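Local coordinates for AceL NrdHF-1-1 Intein (Metagenome, PDB 6ZGQ), which is a naturally split class 3 intein, here a splice-inactive variant with its halves linked, of a type that carries out protein trans-splicing, at residues A[6-18]-A[22-34]. Numbering follows the deposited sequence.
Sequences EALLVGTKVTTKA and NIENITLEDEVLQ
E24 reaches G11 because its CG sits between the backbone N and the carbonyl carbon (chi1 62°) and the chain then bends at chi2 (-97°), turning the carboxylate back over the type II turn L9-T12. G11 N donates to E24 OE1 at 2.8 Å, meeting the syn side of the oxygen 21° out of the carboxylate plane, while V10 CG2 packs 3.3 Å from the same oxygen. I23, with CG1 anti to its backbone N, sends CD1 to within 3.5 Å of L8 CD1, the two side chains crossing almost perpendicularly; its CG1 methylene also meets V14 CG2. V14 CB lies against I26 CD1, and I26 CD1 meets T16 CG2 tip to tip at 3.9 Å. Of the backbone links, I23 N to T12 O (2.8 Å) flanks the antiparallel pair K13-N22, on which K13 NZ also bonds N22 OD1 (2.8 Å). A water donates to both N22 OD1 and G11 O. Further on, L33 N to T15 O (2.9 Å) and K17 N to E31 O (2.9 Å) bracket a single bridge between T16 and V32. The hairpin of strands 13-15 and 20-22 is thus joined to strand 32-35, which pairs with 42-45, an all-beta arrangement consistent with the Hint (hedgehog/intein) fold of inteins; strand 128-135 touches E24 and I26, and strand 140-144 covers L8, T12, V32 and L33.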
ATOM      1  N   GLU A   6      -7.495  -5.245  -7.479  1.00 37.30           N
ATOM      2  CA  GLU A   6      -6.208  -4.560  -7.222  1.00 32.85           C
ATOM      3  C   GLU A   6      -6.314  -3.714  -5.930  1.00 27.52           C
ATOM      4  O   GLU A   6      -5.718  -2.631  -5.834  1.00 30.02           O
ATOM      5  CB  GLU A   6      -5.855  -3.681  -8.436  1.00 34.63           C
ATOM      6  CG  GLU A   6      -4.374  -3.381  -8.608  1.00 36.24           C
ATOM      7  CD  GLU A   6      -4.008  -3.002 -10.032  1.00 39.13           C
ATOM      8  OE1 GLU A   6      -4.373  -1.886 -10.459  1.00 36.08           O
ATOM      9  OE2 GLU A   6      -3.356  -3.819 -10.726  1.00 42.33           O
ATOM     10  N   ALA A   7      -7.033  -4.251  -4.938  1.00 20.57           N
ATOM     11  CA  ALA A   7      -7.617  -3.497  -3.819  1.00 14.89           C
ATOM     12  C   ALA A   7      -6.959  -3.841  -2.474  1.00 13.65           C
ATOM     13  O   ALA A   7      -6.212  -4.826  -2.396  1.00 13.37           O
ATOM     14  CB  ALA A   7      -9.109  -3.792  -3.781  1.00 13.08           C
ATOM     15  N   LEU A   8      -7.237  -3.019  -1.451  1.00 13.45           N
ATOM     16  CA  LEU A   8      -6.733  -3.186  -0.072  1.00 13.34           C
ATOM     17  C   LEU A   8      -7.896  -3.554   0.849  1.00 14.36           C
ATOM     18  O   LEU A   8      -8.991  -3.014   0.655  1.00 13.97           O
ATOM     19  CB  LEU A   8      -6.109  -1.872   0.416  1.00 12.18           C
ATOM     20  CG  LEU A   8      -4.972  -1.333  -0.446  1.00 13.39           C
ATOM     21  CD1 LEU A   8      -4.712   0.135  -0.151  1.00 13.72           C
ATOM     22  CD2 LEU A   8      -3.712  -2.151  -0.223  1.00 13.88           C
ATOM     23  N   LEU A   9      -7.644  -4.423   1.842  1.00 13.81           N
ATOM     24  CA  LEU A   9      -8.669  -4.894   2.794  1.00 13.88           C
ATOM     25  C   LEU A   9      -9.350  -3.696   3.443  1.00 13.83           C
ATOM     26  O   LEU A   9      -8.663  -2.720   3.775  1.00 15.49           O
ATOM     27  CB  LEU A   9      -8.042  -5.774   3.883  1.00 13.99           C
ATOM     28  CG  LEU A   9      -9.031  -6.400   4.868  1.00 14.44           C
ATOM     29  CD1 LEU A   9      -9.981  -7.330   4.135  1.00 15.23           C
ATOM     30  CD2 LEU A   9      -8.300  -7.144   5.970  1.00 15.40           C
ATOM     31  N   VAL A  10     -10.676  -3.768   3.616  1.00 13.26           N
ATOM     32  CA  VAL A  10     -11.449  -2.712   4.300  1.00 13.11           C
ATOM     33  C   VAL A  10     -10.777  -2.410   5.646  1.00 12.97           C
ATOM     34  O   VAL A  10     -10.220  -3.329   6.277  1.00 12.78           O
ATOM     35  CB  VAL A  10     -12.947  -3.095   4.485  1.00 13.80           C
ATOM     36  CG1 VAL A  10     -13.118  -4.339   5.352  1.00 13.40           C
ATOM     37  CG2 VAL A  10     -13.751  -1.932   5.052  1.00 13.56           C
ATOM     38  N   GLY A  11     -10.778  -1.130   6.033  1.00 12.32           N
ATOM     39  CA  GLY A  11     -10.252  -0.691   7.320  1.00 12.71           C
ATOM     40  C   GLY A  11      -8.768  -0.391   7.292  1.00 11.97           C
ATOM     41  O   GLY A  11      -8.237   0.100   8.286  1.00 13.25           O
ATOM     42  N   THR A  12      -8.089  -0.718   6.186  1.00 11.03           N
ATOM     43  CA  THR A  12      -6.748  -0.178   5.911  1.00 10.16           C
ATOM     44  C   THR A  12      -6.842   1.347   5.991  1.00  9.37           C
ATOM     45  O   THR A  12      -7.701   1.927   5.326  1.00  9.13           O
ATOM     46  CB  THR A  12      -6.252  -0.610   4.517  1.00 10.53           C
ATOM     47  OG1 THR A  12      -6.058  -2.025   4.521  1.00 11.73           O
ATOM     48  CG2 THR A  12      -4.930   0.064   4.137  1.00 11.24           C
ATOM     49  N   LYS A  13      -5.992   1.985   6.808  1.00  8.72           N
ATOM     50  CA  LYS A  13      -5.972   3.453   6.920  1.00  9.08           C
ATOM     51  C   LYS A  13      -5.066   4.037   5.835  1.00  8.96           C
ATOM     52  O   LYS A  13      -4.017   3.466   5.558  1.00  9.06           O
ATOM     53  CB  LYS A  13      -5.519   3.900   8.316  1.00 10.00           C
ATOM     54  CG  LYS A  13      -6.602   3.729   9.364  1.00 11.16           C
ATOM     55  CD  LYS A  13      -6.116   4.110  10.740  1.00 12.88           C
ATOM     56  CE  LYS A  13      -7.146   3.724  11.776  1.00 15.64           C
ATOM     57  NZ  LYS A  13      -8.437   4.441  11.595  1.00 18.31           N
ATOM     58  N   VAL A  14      -5.518   5.130   5.210  1.00  9.08           N
ATOM     59  CA  VAL A  14      -4.767   5.882   4.191  1.00  8.74           C
ATOM     60  C   VAL A  14      -4.345   7.204   4.843  1.00  9.08           C
ATOM     61  O   VAL A  14      -5.196   7.894   5.420  1.00  8.75           O
ATOM     62  CB  VAL A  14      -5.629   6.150   2.930  1.00  8.79           C
ATOM     63  CG1 VAL A  14      -4.960   7.149   1.990  1.00  9.19           C
ATOM     64  CG2 VAL A  14      -5.935   4.849   2.196  1.00  8.89           C
ATOM     65  N   THR A  15      -3.047   7.517   4.792  1.00  8.92           N
ATOM     66  CA  THR A  15      -2.523   8.771   5.354  1.00  9.01           C
ATOM     67  C   THR A  15      -2.957   9.928   4.463  1.00  8.78           C
ATOM     68  O   THR A  15      -2.760   9.855   3.253  1.00  9.01           O
ATOM     69  CB  THR A  15      -1.005   8.680   5.546  1.00  8.90           C
ATOM     70  OG1 THR A  15      -0.787   7.608   6.457  1.00  9.47           O
ATOM     71  CG2 THR A  15      -0.401   9.964   6.116  1.00  8.47           C
ATOM     72  N   THR A  16      -3.605  10.928   5.078  1.00  8.79           N
ATOM     73  CA  THR A  16      -4.111  12.151   4.428  1.00  9.06           C
ATOM     74  C   THR A  16      -3.462  13.352   5.134  1.00 10.05           C
ATOM     75  O   THR A  16      -2.744  13.134   6.122  1.00 10.81           O
ATOM     76  CB  THR A  16      -5.662  12.235   4.478  1.00  8.53           C
ATOM     77  OG1 THR A  16      -6.100  12.719   5.752  1.00  8.85           O
ATOM     78  CG2 THR A  16      -6.307  10.884   4.217  1.00  8.77           C
ATOM     79  N   LYS A  17      -3.693  14.574   4.628  1.00 11.03           N
ATOM     80  CA  LYS A  17      -3.161  15.812   5.235  1.00 11.91           C
ATOM     81  C   LYS A  17      -3.706  16.013   6.660  1.00 12.39           C
ATOM     82  O   LYS A  17      -3.015  16.605   7.486  1.00 12.25           O
ATOM     83  CB  LYS A  17      -3.464  17.060   4.376  1.00 13.35           C
ATOM     84  CG  LYS A  17      -2.578  18.268   4.716  1.00 15.51           C
ATOM     85  CD  LYS A  17      -2.995  19.564   4.030  1.00 18.92           C
ATOM     86  CE  LYS A  17      -2.324  20.764   4.687  1.00 20.77           C
ATOM     87  NZ  LYS A  17      -2.589  22.045   3.976  1.00 23.57           N
ATOM     88  N   ALA A  18      -4.921  15.521   6.936  1.00 11.45           N
ATOM     89  CA  ALA A  18      -5.588  15.708   8.235  1.00 11.39           C
ATOM     90  C   ALA A  18      -5.231  14.612   9.246  1.00 10.43           C
ATOM     91  O   ALA A  18      -5.194  14.884  10.448  1.00 10.97           O
ATOM     92  CB  ALA A  18      -7.093  15.786   8.041  1.00 13.02           C
ATOM     93  N   ASN A  22      -9.712   5.714   7.341  1.00  9.27           N
ATOM     94  CA  ASN A  22     -10.177   4.399   6.867  1.00  9.46           C
ATOM     95  C   ASN A  22     -10.405   4.487   5.356  1.00  9.16           C
ATOM     96  O   ASN A  22     -11.090   5.407   4.898  1.00  9.09           O
ATOM     97  CB  ASN A  22     -11.458   3.980   7.601  1.00 10.42           C
ATOM     98  CG  ASN A  22     -11.260   3.887   9.101  1.00 10.99           C
ATOM     99  OD1 ASN A  22     -10.175   3.558   9.566  1.00 12.37           O
ATOM    100  ND2 ASN A  22     -12.307   4.174   9.864  1.00 12.77           N
ATOM    101  N   ILE A  23      -9.785   3.579   4.598  1.00  8.86           N
ATOM    102  CA  ILE A  23      -9.791   3.640   3.128  1.00  8.76           C
ATOM    103  C   ILE A  23     -11.231   3.695   2.598  1.00  8.86           C
ATOM    104  O   ILE A  23     -11.489   4.422   1.640  1.00  9.49           O
ATOM    105  CB  ILE A  23      -8.964   2.498   2.482  1.00  8.33           C
ATOM    106  CG1 ILE A  23      -8.848   2.704   0.960  1.00  7.92           C
ATOM    107  CG2 ILE A  23      -9.553   1.128   2.825  1.00  8.10           C
ATOM    108  CD1 ILE A  23      -7.706   1.950   0.317  1.00  7.71           C
ATOM    109  N   GLU A  24     -12.159   2.973   3.243  1.00  9.13           N
ATOM    110  CA  GLU A  24     -13.574   2.915   2.808  1.00  9.62           C
ATOM    111  C   GLU A  24     -14.278   4.271   2.933  1.00  9.61           C
ATOM    112  O   GLU A  24     -15.390   4.417   2.409  1.00 10.09           O
ATOM    113  CB  GLU A  24     -14.374   1.881   3.606  1.00  9.49           C
ATOM    114  CG  GLU A  24     -14.459   2.184   5.097  1.00 10.42           C
ATOM    115  CD  GLU A  24     -13.438   1.426   5.925  1.00 10.52           C
ATOM    116  OE1 GLU A  24     -12.382   1.036   5.383  1.00 10.81           O
ATOM    117  OE2 GLU A  24     -13.704   1.214   7.122  1.00 12.02           O
ATOM    118  N   ASN A  25     -13.654   5.221   3.644  1.00  9.53           N
ATOM    119  CA  ASN A  25     -14.191   6.580   3.846  1.00  9.92           C
ATOM    120  C   ASN A  25     -13.499   7.629   2.965  1.00  9.76           C
ATOM    121  O   ASN A  25     -13.899   8.789   3.002  1.00 10.55           O
ATOM    122  CB  ASN A  25     -14.084   6.999   5.321  1.00 10.02           C
ATOM    123  CG  ASN A  25     -14.907   6.121   6.233  1.00 10.94           C
ATOM    124  OD1 ASN A  25     -14.423   5.650   7.259  1.00 11.48           O
ATOM    125  ND2 ASN A  25     -16.154   5.883   5.856  1.00 10.25           N
ATOM    126  N   ILE A  26     -12.488   7.231   2.184  1.00  9.16           N
ATOM    127  CA  ILE A  26     -11.779   8.153   1.271  1.00  9.12           C
ATOM    128  C   ILE A  26     -12.726   8.554   0.127  1.00  9.46           C
ATOM    129  O   ILE A  26     -13.394   7.681  -0.447  1.00  9.91           O
ATOM    130  CB  ILE A  26     -10.483   7.514   0.705  1.00  8.55           C
ATOM    131  CG1 ILE A  26      -9.426   7.324   1.810  1.00  7.65           C
ATOM    132  CG2 ILE A  26      -9.926   8.333  -0.459  1.00  8.33           C
ATOM    133  CD1 ILE A  26      -8.765   8.602   2.279  1.00  7.12           C
ATOM    134  N   THR A  27     -12.798   9.865  -0.153  1.00  8.99           N
ATOM    135  CA  THR A  27     -13.543  10.439  -1.291  1.00  9.98           C
ATOM    136  C   THR A  27     -12.537  11.113  -2.233  1.00 10.42           C
ATOM    137  O   THR A  27     -11.348  11.197  -1.899  1.00  9.94           O
ATOM    138  CB  THR A  27     -14.573  11.503  -0.847  1.00 11.91           C
ATOM    139  OG1 THR A  27     -13.892  12.734  -0.594  1.00 12.30           O
ATOM    140  CG2 THR A  27     -15.357  11.078   0.395  1.00 13.27           C
ATOM    141  N   LEU A  28     -13.027  11.599  -3.377  1.00 10.50           N
ATOM    142  CA  LEU A  28     -12.207  12.305  -4.369  1.00 10.22           C
ATOM    143  C   LEU A  28     -11.760  13.676  -3.819  1.00 11.19           C
ATOM    144  O   LEU A  28     -10.814  14.268  -4.351  1.00 12.92           O
ATOM    145  CB  LEU A  28     -12.986  12.463  -5.680  1.00  9.54           C
ATOM    146  CG  LEU A  28     -13.604  11.176  -6.235  1.00  9.20           C
ATOM    147  CD1 LEU A  28     -14.427  11.476  -7.477  1.00  9.09           C
ATOM    148  CD2 LEU A  28     -12.529  10.143  -6.531  1.00  9.16           C
ATOM    149  N   GLU A  29     -12.427  14.149  -2.756  1.00 12.73           N
ATOM    150  CA  GLU A  29     -12.129  15.447  -2.110  1.00 13.86           C
ATOM    151  C   GLU A  29     -11.071  15.345  -0.998  1.00 11.59           C
ATOM    152  O   GLU A  29     -10.637  16.380  -0.481  1.00 12.75           O
ATOM    153  CB  GLU A  29     -13.412  16.059  -1.544  1.00 16.99           C
ATOM    154  CG  GLU A  29     -14.438  16.404  -2.606  1.00 20.75           C
ATOM    155  CD  GLU A  29     -15.309  17.571  -2.203  1.00 24.71           C
ATOM    156  OE1 GLU A  29     -15.947  17.492  -1.133  1.00 29.80           O
ATOM    157  OE2 GLU A  29     -15.354  18.567  -2.958  1.00 31.58           O
ATOM    158  N   ASP A  30     -10.663  14.121  -0.638  1.00 10.13           N
ATOM    159  CA  ASP A  30      -9.607  13.907   0.375  1.00  9.77           C
ATOM    160  C   ASP A  30      -8.236  14.228  -0.234  1.00  9.41           C
ATOM    161  O   ASP A  30      -8.061  14.108  -1.448  1.00  9.58           O
ATOM    162  CB  ASP A  30      -9.626  12.475   0.933  1.00  9.95           C
ATOM    163  CG  ASP A  30     -10.720  12.261   1.954  1.00 10.40           C
ATOM    164  OD1 ASP A  30     -10.783  13.039   2.919  1.00 11.15           O
ATOM    165  OD2 ASP A  30     -11.528  11.328   1.773  1.00 11.45           O
ATOM    166  N   GLU A  31      -7.297  14.637   0.620  1.00  9.02           N
ATOM    167  CA  GLU A  31      -5.914  14.963   0.242  1.00  9.15           C
ATOM    168  C   GLU A  31      -4.996  13.844   0.748  1.00  8.55           C
ATOM    169  O   GLU A  31      -4.566  13.881   1.911  1.00  8.97           O
ATOM    170  CB  GLU A  31      -5.518  16.317   0.842  1.00 10.96           C
ATOM    171  CG  GLU A  31      -6.440  17.443   0.414  1.00 12.30           C
ATOM    172  CD  GLU A  31      -6.055  18.767   1.037  1.00 15.42           C
ATOM    173  OE1 GLU A  31      -6.461  19.027   2.190  1.00 19.06           O
ATOM    174  OE2 GLU A  31      -5.346  19.542   0.368  1.00 20.27           O
ATOM    175  N   VAL A  32      -4.686  12.897  -0.140  0.77  7.63           N
ATOM    176  CA  VAL A  32      -3.984  11.646   0.196  0.77  7.56           C
ATOM    177  C   VAL A  32      -2.484  11.845   0.003  0.77  7.73           C
ATOM    178  O   VAL A  32      -2.082  12.448  -1.001  0.77  8.20           O
ATOM    179  CB  VAL A  32      -4.486  10.483  -0.706  0.77  7.02           C
ATOM    180  CG1 VAL A  32      -3.669   9.212  -0.506  0.77  6.98           C
ATOM    181  CG2 VAL A  32      -5.964  10.210  -0.450  0.77  7.00           C
ATOM    182  N   LEU A  33      -1.680  11.347   0.949  1.00  7.89           N
ATOM    183  CA  LEU A  33      -0.210  11.362   0.821  1.00  8.56           C
ATOM    184  C   LEU A  33       0.184  10.337  -0.241  1.00  9.20           C
ATOM    185  O   LEU A  33       0.088   9.122   0.010  1.00  8.96           O
ATOM    186  CB  LEU A  33       0.466  11.039   2.161  1.00  8.54           C
ATOM    187  CG  LEU A  33       1.995  11.161   2.178  1.00  8.79           C
ATOM    188  CD1 LEU A  33       2.433  12.566   1.789  1.00  8.35           C
ATOM    189  CD2 LEU A  33       2.563  10.783   3.536  1.00  8.76           C
ATOM    190  N   GLN A  34       0.566  10.829  -1.426  1.00  9.90           N
ATOM    191  CA  GLN A  34       1.038   9.986  -2.528  1.00 10.59           C
ATOM    192  C   GLN A  34       2.564   9.981  -2.513  1.00 10.82           C
ATOM    193  O   GLN A  34       3.172  10.857  -1.885  1.00 10.91           O
ATOM    194  CB  GLN A  34       0.473  10.448  -3.884  1.00 10.90           C
ATOM    195  CG  GLN A  34       1.055  11.738  -4.439  1.00 11.59           C
ATOM    196  CD  GLN A  34       0.919  11.814  -5.941  1.00 12.55           C
ATOM    197  OE1 GLN A  34      -0.074  11.361  -6.509  1.00 12.18           O
ATOM    198  NE2 GLN A  34       1.924  12.371  -6.601  1.00 13.36           N
TER
HETATM  199  O   HOH W   1      -9.745   0.685  10.616  1.00 27.80           O